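PDB 3PU2: uncharacterized protein from Rhodobacter sphaeroides, which is of unknown function but, as an AHA1-family member with a Bet v 1-like (SRPBCC) fold, may stimulate the Hsp90 ATPase. Local coordinates for residues Q27-L32 with A83-R88; L37-L42 with W47-C52; Q64-T67 with T73-L76. All blocks are in the same frame, centred on the assembly; numbering follows the deposited sequence.

Contact 1 of 3, residues Q27-L32 with A83-R88; sequences QLWAAL and AEPPHR
Trp29 reaches out of helix 25-33 and lays its indole against the Pro85-Pro86 turn that links strands 73-84 and 88-93. Its CG lies opposite the backbone N about CA-CB (chi1 174°), which carries the ring away from the helix and onto the turn. At the base of the side chain, Trp29 CB meets Pro86 CB at 3.6 Å, and Trp29 CG stays 3.8 Å from that same Pro86 CB. Further out, Pro85 comes over one ring face: its CB is 3.6 Å from Trp29 CE2, and its CA sits 3.8 Å from the centroid of the six-membered ring, only 7° off the normal, a well-centred CH-pi contact. On the pyrrole side, Trp29 NE1 passes 3.8 Å from Pro85 CB. Pro86 O approaches Trp29 CE3 obliquely. The tip, Trp29 CH2, ends with Arg88 O at its edge, 3.3 Å away, and Ala83 CB also near the ring plane at 4.3 Å. The peptide bond before Pro86 is cis, consistent with a tight turn in which both prolines meet the indole, and a classic beta bulge, His87 and Arg88 against Glu84, follows it. Within the bulge, Arg88 NH2 forms a salt bridge to Glu84 OE2. With an alanine in place of Trp29, Pro85 is likely to lose its aromatic partner and a gap to open between helix and turn. No hydrogen bond crosses here, so the helix rests on this turn through dispersion and weak C-H contacts.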
loop_
_atom_site.group_PDB
_atom_site.type_symbol
_atom_site.label_atom_id
_atom_site.label_comp_id
_atom_site.label_asym_id
_atom_site.label_seq_id
_atom_site.Cartn_x
_atom_site.Cartn_y
_atom_site.Cartn_z
ATOM N N GLN A 27 9.983 -10.853 -5.693
ATOM C CA GLN A 27 9.714 -11.148 -4.294
ATOM C C GLN A 27 8.903 -10.026 -3.703
ATOM O O GLN A 27 8.023 -10.254 -2.879
ATOM C CB GLN A 27 11.013 -11.275 -3.510
ATOM C CG GLN A 27 11.972 -12.311 -4.034
ATOM C CD GLN A 27 13.294 -12.252 -3.310
ATOM O OE1 GLN A 27 13.954 -11.212 -3.289
ATOM N NE2 GLN A 27 13.690 -13.368 -2.704
ATOM N N LEU A 28 9.202 -8.806 -4.121
ATOM C CA LEU A 28 8.482 -7.668 -3.600
ATOM C C LEU A 28 7.022 -7.713 -4.049
ATOM O O LEU A 28 6.118 -7.391 -3.275
ATOM C CB LEU A 28 9.136 -6.373 -4.059
ATOM C CG LEU A 28 8.658 -5.177 -3.239
ATOM C CD1 LEU A 28 8.814 -5.509 -1.771
ATOM C CD2 LEU A 28 9.452 -3.933 -3.591
ATOM N N TRP A 29 6.792 -8.116 -5.294
ATOM C CA TRP A 29 5.436 -8.215 -5.826
ATOM C C TRP A 29 4.653 -9.273 -5.049
ATOM O O TRP A 29 3.461 -9.105 -4.800
ATOM C CB TRP A 29 5.476 -8.557 -7.329
ATOM C CG TRP A 29 4.137 -8.833 -7.978
ATOM C CD1 TRP A 29 3.438 -10.015 -7.972
ATOM C CD2 TRP A 29 3.326 -7.898 -8.684
ATOM N NE1 TRP A 29 2.238 -9.867 -8.627
ATOM C CE2 TRP A 29 2.143 -8.576 -9.072
ATOM C CE3 TRP A 29 3.475 -6.551 -9.022
ATOM C CZ2 TRP A 29 1.124 -7.949 -9.782
ATOM C CZ3 TRP A 29 2.463 -5.927 -9.727
ATOM C CH2 TRP A 29 1.299 -6.626 -10.100
ATOM N N ALA A 30 5.317 -10.353 -4.655
ATOM C CA ALA A 30 4.649 -11.413 -3.898
ATOM C C ALA A 30 4.266 -10.902 -2.504
ATOM O O ALA A 30 3.273 -11.349 -1.912
ATOM C CB ALA A 30 5.559 -12.631 -3.777
ATOM N N ALA A 31 5.059 -9.958 -1.995
ATOM C CA ALA A 31 4.830 -9.366 -0.687
ATOM C C ALA A 31 3.694 -8.359 -0.747
ATOM O O ALA A 31 2.858 -8.306 0.145
ATOM C CB ALA A 31 6.097 -8.680 -0.200
ATOM N N LEU A 32 3.679 -7.560 -1.810
ATOM C CA LEU A 32 2.673 -6.524 -2.014
ATOM C C LEU A 32 1.302 -7.005 -2.492
ATOM O O LEU A 32 0.309 -6.272 -2.369
ATOM C CB LEU A 32 3.208 -5.498 -3.005
ATOM C CG LEU A 32 4.335 -4.616 -2.472
ATOM C CD1 LEU A 32 5.145 -4.065 -3.612
ATOM C CD2 LEU A 32 3.750 -3.479 -1.670
ATOM N N ALA A 83 -3.001 -5.127 -13.955
ATOM C CA ALA A 83 -1.865 -5.760 -13.289
ATOM C C ALA A 83 -0.842 -6.386 -14.239
ATOM O O ALA A 83 -1.121 -7.381 -14.930
ATOM C CB ALA A 83 -2.369 -6.817 -12.296
ATOM N N GLU A 84 0.353 -5.805 -14.239
ATOM C CA GLU A 84 1.460 -6.266 -15.066
ATOM C C GLU A 84 2.607 -6.803 -14.187
ATOM O O GLU A 84 3.627 -6.136 -14.005
ATOM C CB GLU A 84 1.958 -5.097 -15.913
ATOM C CG GLU A 84 0.888 -4.477 -16.801
ATOM C CD GLU A 84 1.258 -3.085 -17.288
ATOM O OE1 GLU A 84 2.459 -2.820 -17.521
ATOM O OE2 GLU A 84 0.342 -2.253 -17.450
ATOM N N PRO A 85 2.450 -8.011 -13.616
ATOM C CA PRO A 85 3.552 -8.508 -12.784
ATOM C C PRO A 85 4.893 -8.580 -13.496
ATOM O O PRO A 85 4.982 -9.103 -14.605
ATOM C CB PRO A 85 3.058 -9.889 -12.298
ATOM C CG PRO A 85 1.887 -10.250 -13.214
ATOM C CD PRO A 85 1.266 -8.890 -13.520
ATOM N N PRO A 86 5.959 -8.081 -12.848
ATOM C CA PRO A 86 5.834 -7.490 -11.514
ATOM C C PRO A 86 5.924 -5.968 -11.327
ATOM O O PRO A 86 5.982 -5.492 -10.191
ATOM C CB PRO A 86 6.741 -8.363 -10.683
ATOM C CG PRO A 86 7.909 -8.556 -11.620
ATOM C CD PRO A 86 7.285 -8.718 -12.997
ATOM N N HIS A 87 5.892 -5.198 -12.408
ATOM C CA HIS A 87 6.251 -3.785 -12.365
ATOM C C HIS A 87 5.134 -2.792 -12.142
ATOM O O HIS A 87 5.391 -1.633 -11.816
ATOM C CB HIS A 87 6.999 -3.358 -13.635
ATOM C CG HIS A 87 7.012 -4.384 -14.728
ATOM N ND1 HIS A 87 8.008 -5.331 -14.846
ATOM C CD2 HIS A 87 6.181 -4.583 -15.780
ATOM C CE1 HIS A 87 7.792 -6.065 -15.924
ATOM N NE2 HIS A 87 6.688 -5.633 -16.507
ATOM N N ARG A 88 3.899 -3.220 -12.330
ATOM C CA ARG A 88 2.817 -2.270 -12.169
ATOM C C ARG A 88 1.505 -2.876 -11.719
ATOM O O ARG A 88 1.148 -3.984 -12.109
ATOM C CB ARG A 88 2.621 -1.520 -13.488
ATOM C CG ARG A 88 2.024 -0.151 -13.316
ATOM C CD ARG A 88 2.035 0.645 -14.611
ATOM N NE ARG A 88 1.161 0.073 -15.629
ATOM C CZ ARG A 88 0.452 0.800 -16.485
ATOM N NH1 ARG A 88 0.515 2.125 -16.440
ATOM N NH2 ARG A 88 -0.318 0.208 -17.386
#

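Contact 2 of 3, residues L37-L42 with W47-C52; sequences LLPAWL and WPMTEC
Met49, a selenomethionine in this crystal, pushes its side chain between Pro39 and Leu42 and makes the close-packed half of the contact. Extended away from its own backbone N at chi1 (-165°) and bent at chi3 (-86°), the Met49 chain brings SE to 4.0 Å from Pro39 CG while its methyl turns off toward Leu42, CE lying 3.8 Å from Leu42 CG. Met49 lies obliquely to both Pro39 and Leu42. Nearer the base, Met49 CB packs on Pro39 CA at 3.9 Å. A second apolar patch forms where Cys52 SG meets the Leu38 branch CD1 at 3.6 Å, and Pro39 CG lies over Cys52 CB at 4.1 Å. The other side is looser: Ala40, Thr50 and Glu51 turn away from the contact and are exposed, and no hydrogen bond joins the two segments. Strand 49-54 bonds instead to strand 61-67, with Thr50 and Glu51 forming a classic beta bulge opposite Val65. The loop 37-42 thus lies between the outermost strand 49-54 and helix 139-156, where Trp41 packs on Tyr147 and Leu150, and Leu42 on Met143.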
loop_
_atom_site.group_PDB
_atom_site.type_symbol
_atom_site.label_atom_id
_atom_site.label_comp_id
_atom_site.label_asym_id
_atom_site.label_seq_id
_atom_site.Cartn_x
_atom_site.Cartn_y
_atom_site.Cartn_z
ATOM N N LEU A 37 0.973 -13.075 2.788
ATOM C CA LEU A 37 2.120 -12.283 3.206
ATOM C C LEU A 37 1.767 -10.862 3.653
ATOM O O LEU A 37 2.424 -10.298 4.519
ATOM C CB LEU A 37 3.147 -12.234 2.070
ATOM C CG LEU A 37 4.201 -13.352 1.988
ATOM C CD1 LEU A 37 3.548 -14.708 2.053
ATOM C CD2 LEU A 37 4.990 -13.213 0.692
ATOM N N LEU A 38 0.724 -10.283 3.076
ATOM C CA LEU A 38 0.328 -8.924 3.436
ATOM C C LEU A 38 0.055 -8.699 4.919
ATOM O O LEU A 38 0.380 -7.644 5.451
ATOM C CB LEU A 38 -0.909 -8.504 2.652
ATOM C CG LEU A 38 -0.706 -8.004 1.229
ATOM C CD1 LEU A 38 -2.057 -7.964 0.562
ATOM C CD2 LEU A 38 -0.053 -6.628 1.210
ATOM N N PRO A 39 -0.579 -9.665 5.598
ATOM C CA PRO A 39 -0.872 -9.508 7.025
ATOM C C PRO A 39 0.371 -9.418 7.905
ATOM O O PRO A 39 0.348 -8.800 8.971
ATOM C CB PRO A 39 -1.696 -10.757 7.343
ATOM C CG PRO A 39 -2.396 -11.028 6.062
ATOM C CD PRO A 39 -1.286 -10.836 5.055
ATOM N N ALA A 40 1.451 -10.040 7.447
ATOM C CA ALA A 40 2.694 -10.065 8.190
ATOM C C ALA A 40 3.516 -8.770 8.182
ATOM O O ALA A 40 4.606 -8.729 8.753
ATOM C CB ALA A 40 3.540 -11.225 7.703
ATOM N N TRP A 41 3.015 -7.719 7.542
ATOM C CA TRP A 41 3.744 -6.451 7.532
ATOM C C TRP A 41 2.868 -5.214 7.389
ATOM O O TRP A 41 3.113 -4.200 8.041
ATOM C CB TRP A 41 4.796 -6.423 6.427
ATOM C CG TRP A 41 4.252 -6.405 5.045
ATOM C CD1 TRP A 41 3.909 -7.491 4.272
ATOM C CD2 TRP A 41 3.987 -5.248 4.248
ATOM N NE1 TRP A 41 3.450 -7.071 3.043
ATOM C CE2 TRP A 41 3.487 -5.699 3.002
ATOM C CE3 TRP A 41 4.120 -3.870 4.462
ATOM C CZ2 TRP A 41 3.122 -4.819 1.977
ATOM C CZ3 TRP A 41 3.751 -2.993 3.431
ATOM C CH2 TRP A 41 3.257 -3.477 2.207
ATOM N N LEU A 42 1.848 -5.293 6.546
ATOM C CA LEU A 42 0.954 -4.161 6.318
ATOM C C LEU A 42 -0.129 -3.983 7.386
ATOM O O LEU A 42 -1.298 -4.304 7.176
ATOM C CB LEU A 42 0.302 -4.288 4.948
ATOM C CG LEU A 42 -0.673 -3.169 4.586
ATOM C CD1 LEU A 42 0.012 -1.808 4.679
ATOM C CD2 LEU A 42 -1.196 -3.426 3.182
ATOM N N TRP A 47 -3.222 -2.895 15.486
ATOM C CA TRP A 47 -4.285 -3.141 14.521
ATOM C C TRP A 47 -3.821 -4.169 13.491
ATOM O O TRP A 47 -3.531 -3.823 12.344
ATOM C CB TRP A 47 -4.684 -1.849 13.791
ATOM C CG TRP A 47 -5.328 -0.812 14.667
ATOM C CD1 TRP A 47 -4.715 -0.033 15.606
ATOM C CD2 TRP A 47 -6.721 -0.499 14.736
ATOM N NE1 TRP A 47 -5.640 0.742 16.262
ATOM C CE2 TRP A 47 -6.883 0.478 15.749
ATOM C CE3 TRP A 47 -7.853 -0.949 14.042
ATOM C CZ2 TRP A 47 -8.137 1.013 16.092
ATOM C CZ3 TRP A 47 -9.099 -0.419 14.381
ATOM C CH2 TRP A 47 -9.227 0.556 15.400
ATOM N N PRO A 48 -3.722 -5.444 13.898
ATOM C CA PRO A 48 -3.302 -6.520 13.007
ATOM C C PRO A 48 -4.312 -6.698 11.875
ATOM O O PRO A 48 -5.468 -6.294 12.000
ATOM C CB PRO A 48 -3.257 -7.725 13.937
ATOM C CG PRO A 48 -4.312 -7.408 14.926
ATOM C CD PRO A 48 -4.017 -5.978 15.234
HETATM N N MSE A 49 -3.876 -7.288 10.762
HETATM C CA MSE A 49 -4.783 -7.500 9.640
HETATM C C MSE A 49 -5.508 -8.812 9.875
HETATM O O MSE A 49 -4.880 -9.861 9.956
HETATM C CB MSE A 49 -4.017 -7.540 8.322
HETATM C CG MSE A 49 -4.911 -7.383 7.101
HETATM SE SE MSE A 49 -3.932 -7.353 5.450
HETATM C CE MSE A 49 -3.541 -5.470 5.432
ATOM N N THR A 50 -6.829 -8.745 10.001
ATOM C CA THR A 50 -7.618 -9.935 10.267
ATOM C C THR A 50 -8.299 -10.533 9.045
ATOM O O THR A 50 -8.651 -11.710 9.061
ATOM C CB THR A 50 -8.661 -9.679 11.378
ATOM O OG1 THR A 50 -9.291 -8.417 11.169
ATOM C CG2 THR A 50 -7.993 -9.665 12.740
ATOM N N GLU A 51 -8.492 -9.741 7.993
ATOM C CA GLU A 51 -9.092 -10.263 6.755
ATOM C C GLU A 51 -8.338 -9.705 5.563
ATOM O O GLU A 51 -8.089 -8.500 5.473
ATOM C CB GLU A 51 -10.568 -9.894 6.608
ATOM C CG GLU A 51 -11.289 -10.787 5.586
ATOM C CD GLU A 51 -12.671 -10.272 5.192
ATOM O OE1 GLU A 51 -13.402 -9.762 6.077
ATOM O OE2 GLU A 51 -13.027 -10.389 3.994
ATOM N N CYS A 52 -7.969 -10.579 4.640
ATOM C CA CYS A 52 -7.230 -10.103 3.499
ATOM C C CYS A 52 -7.488 -10.846 2.202
ATOM O O CYS A 52 -7.002 -11.953 1.979
ATOM C CB CYS A 52 -5.731 -10.119 3.799
ATOM S SG CYS A 52 -4.777 -9.232 2.543
#

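Contact 3 of 3, residues Q64-T67 with T73-L76; sequences QVWT and TRGL
The beta hairpin of strands 61-67 and 73-84 supplies this contact, an antiparallel pairing in which Gln64 and Leu76, then Trp66 and Arg74, form the hydrogen-bonded pairs. Trp66 N gives a nearly straight bond to Arg74 O, 2.8 Å and 178° at the hydrogen, while the return bond from Arg74 N to Trp66 O, 3.0 Å, is more bent at 137°. At the other pair, Leu76 N to Gln64 O measures 2.9 Å and Gln64 N to Leu76 O 3.0 Å. Side chains alternate between the sheet's faces. On one, Gln64 and Leu76 run side by side, and Gln64 OE1 stands 3.5 Å from Leu76 CD1. The other branch, Leu76 CD2, meets the indole edge at Trp66 CH2, 3.8 Å away; a chi1 of 69°, which sets Leu76 CG between the backbone N and the carbonyl carbon, brings this branch end to the ring. Arg74 lies beside the same ring, its CG 4.2 Å from Trp66 CE3, and its guanidinium makes a cation-pi contact with Trp47. On the opposite face, Val65 CG1 packs on Thr73 CB at 3.8 Å. The far edge of strand 61-67 pairs with strand 49-54, where Thr67 OG1 bonds Thr50 OG1, while NE1 of the Trp66 indole hydrogen-bonds Leu42 O in the loop that follows helix 25-33.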
loop_
_atom_site.group_PDB
_atom_site.type_symbol
_atom_site.label_atom_id
_atom_site.label_comp_id
_atom_site.label_asym_id
_atom_site.label_seq_id
_atom_site.Cartn_x
_atom_site.Cartn_y
_atom_site.Cartn_z
ATOM N N GLN A 64 -9.808 -5.592 2.753
ATOM C CA GLN A 64 -8.903 -5.627 3.909
ATOM C C GLN A 64 -9.577 -5.144 5.185
ATOM O O GLN A 64 -10.327 -4.160 5.173
ATOM C CB GLN A 64 -7.660 -4.773 3.627
ATOM C CG GLN A 64 -6.936 -5.213 2.358
ATOM C CD GLN A 64 -5.698 -4.386 2.022
ATOM O OE1 GLN A 64 -5.778 -3.179 1.808
ATOM N NE2 GLN A 64 -4.552 -5.048 1.957
ATOM N N VAL A 65 -9.318 -5.849 6.283
ATOM C CA VAL A 65 -9.889 -5.475 7.573
ATOM C C VAL A 65 -8.893 -5.588 8.709
ATOM O O VAL A 65 -8.262 -6.616 8.913
ATOM C CB VAL A 65 -11.134 -6.349 7.963
ATOM C CG1 VAL A 65 -11.728 -5.869 9.318
ATOM C CG2 VAL A 65 -12.212 -6.270 6.849
ATOM N N TRP A 66 -8.771 -4.511 9.461
ATOM C CA TRP A 66 -7.884 -4.493 10.605
ATOM C C TRP A 66 -8.765 -4.416 11.854
ATOM O O TRP A 66 -9.788 -3.712 11.883
ATOM C CB TRP A 66 -6.962 -3.277 10.522
ATOM C CG TRP A 66 -6.046 -3.318 9.350
ATOM C CD1 TRP A 66 -4.794 -3.877 9.297
ATOM C CD2 TRP A 66 -6.285 -2.754 8.061
ATOM N NE1 TRP A 66 -4.239 -3.686 8.053
ATOM C CE2 TRP A 66 -5.134 -2.999 7.276
ATOM C CE3 TRP A 66 -7.359 -2.058 7.489
ATOM C CZ2 TRP A 66 -5.031 -2.571 5.954
ATOM C CZ3 TRP A 66 -7.253 -1.637 6.186
ATOM C CH2 TRP A 66 -6.095 -1.892 5.429
ATOM N N THR A 67 -8.369 -5.164 12.871
ATOM C CA THR A 67 -9.084 -5.167 14.125
ATOM C C THR A 67 -8.161 -4.617 15.195
ATOM O O THR A 67 -7.055 -5.126 15.415
ATOM C CB THR A 67 -9.479 -6.560 14.550
ATOM O OG1 THR A 67 -10.080 -7.242 13.443
ATOM C CG2 THR A 67 -10.454 -6.465 15.727
ATOM N N THR A 73 -13.371 -2.407 14.143
ATOM C CA THR A 73 -12.685 -2.680 12.887
ATOM C C THR A 73 -12.549 -1.451 12.003
ATOM O O THR A 73 -13.149 -0.397 12.240
ATOM C CB THR A 73 -13.391 -3.761 12.050
ATOM O OG1 THR A 73 -14.646 -3.262 11.580
ATOM C CG2 THR A 73 -13.607 -5.000 12.870
ATOM N N ARG A 74 -11.742 -1.615 10.972
ATOM C CA ARG A 74 -11.480 -0.571 10.018
ATOM C C ARG A 74 -11.129 -1.331 8.750
ATOM O O ARG A 74 -10.261 -2.215 8.757
ATOM C CB ARG A 74 -10.313 0.299 10.520
ATOM C CG ARG A 74 -9.492 0.984 9.445
ATOM C CD ARG A 74 -8.581 2.041 10.054
ATOM N NE ARG A 74 -7.625 1.510 11.026
ATOM C CZ ARG A 74 -6.941 2.272 11.878
ATOM N NH1 ARG A 74 -7.119 3.587 11.878
ATOM N NH2 ARG A 74 -6.071 1.730 12.719
ATOM N N GLY A 75 -11.819 -1.019 7.663
ATOM C CA GLY A 75 -11.528 -1.734 6.444
ATOM C C GLY A 75 -11.642 -0.943 5.167
ATOM O O GLY A 75 -12.070 0.219 5.150
ATOM N N LEU A 76 -11.259 -1.598 4.080
ATOM C CA LEU A 76 -11.314 -0.969 2.783
ATOM C C LEU A 76 -11.606 -1.997 1.699
ATOM O O LEU A 76 -11.343 -3.185 1.854
ATOM C CB LEU A 76 -9.998 -0.229 2.507
ATOM C CG LEU A 76 -8.722 -1.033 2.291
ATOM C CD1 LEU A 76 -8.742 -1.643 0.889
ATOM C CD2 LEU A 76 -7.524 -0.113 2.442
#

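In the fold
Contacts 1 and 2 are surface contacts, while contact 3 is partly buried. The last is ordinary sheet, held by backbone hydrogen bonds; the other two pack helix 25-33 on the turn after strand 73-84, and the following loop on strand 49-54, without hydrogen bonds between their segments. Contacts 1 and 3 both use strand 73-84, at its opposite ends, with centres about 23 Å apart and no touch between them. Contacts 2 and 3 have centres about 9 Å apart on adjacent strands and meet directly, Thr50 N bonding Val65 O. Contact 1 joins contact 2 where Trp41 NE1 probably bonds Ala31 O. Both later contacts nest inside the chain loop that contact 1 closes.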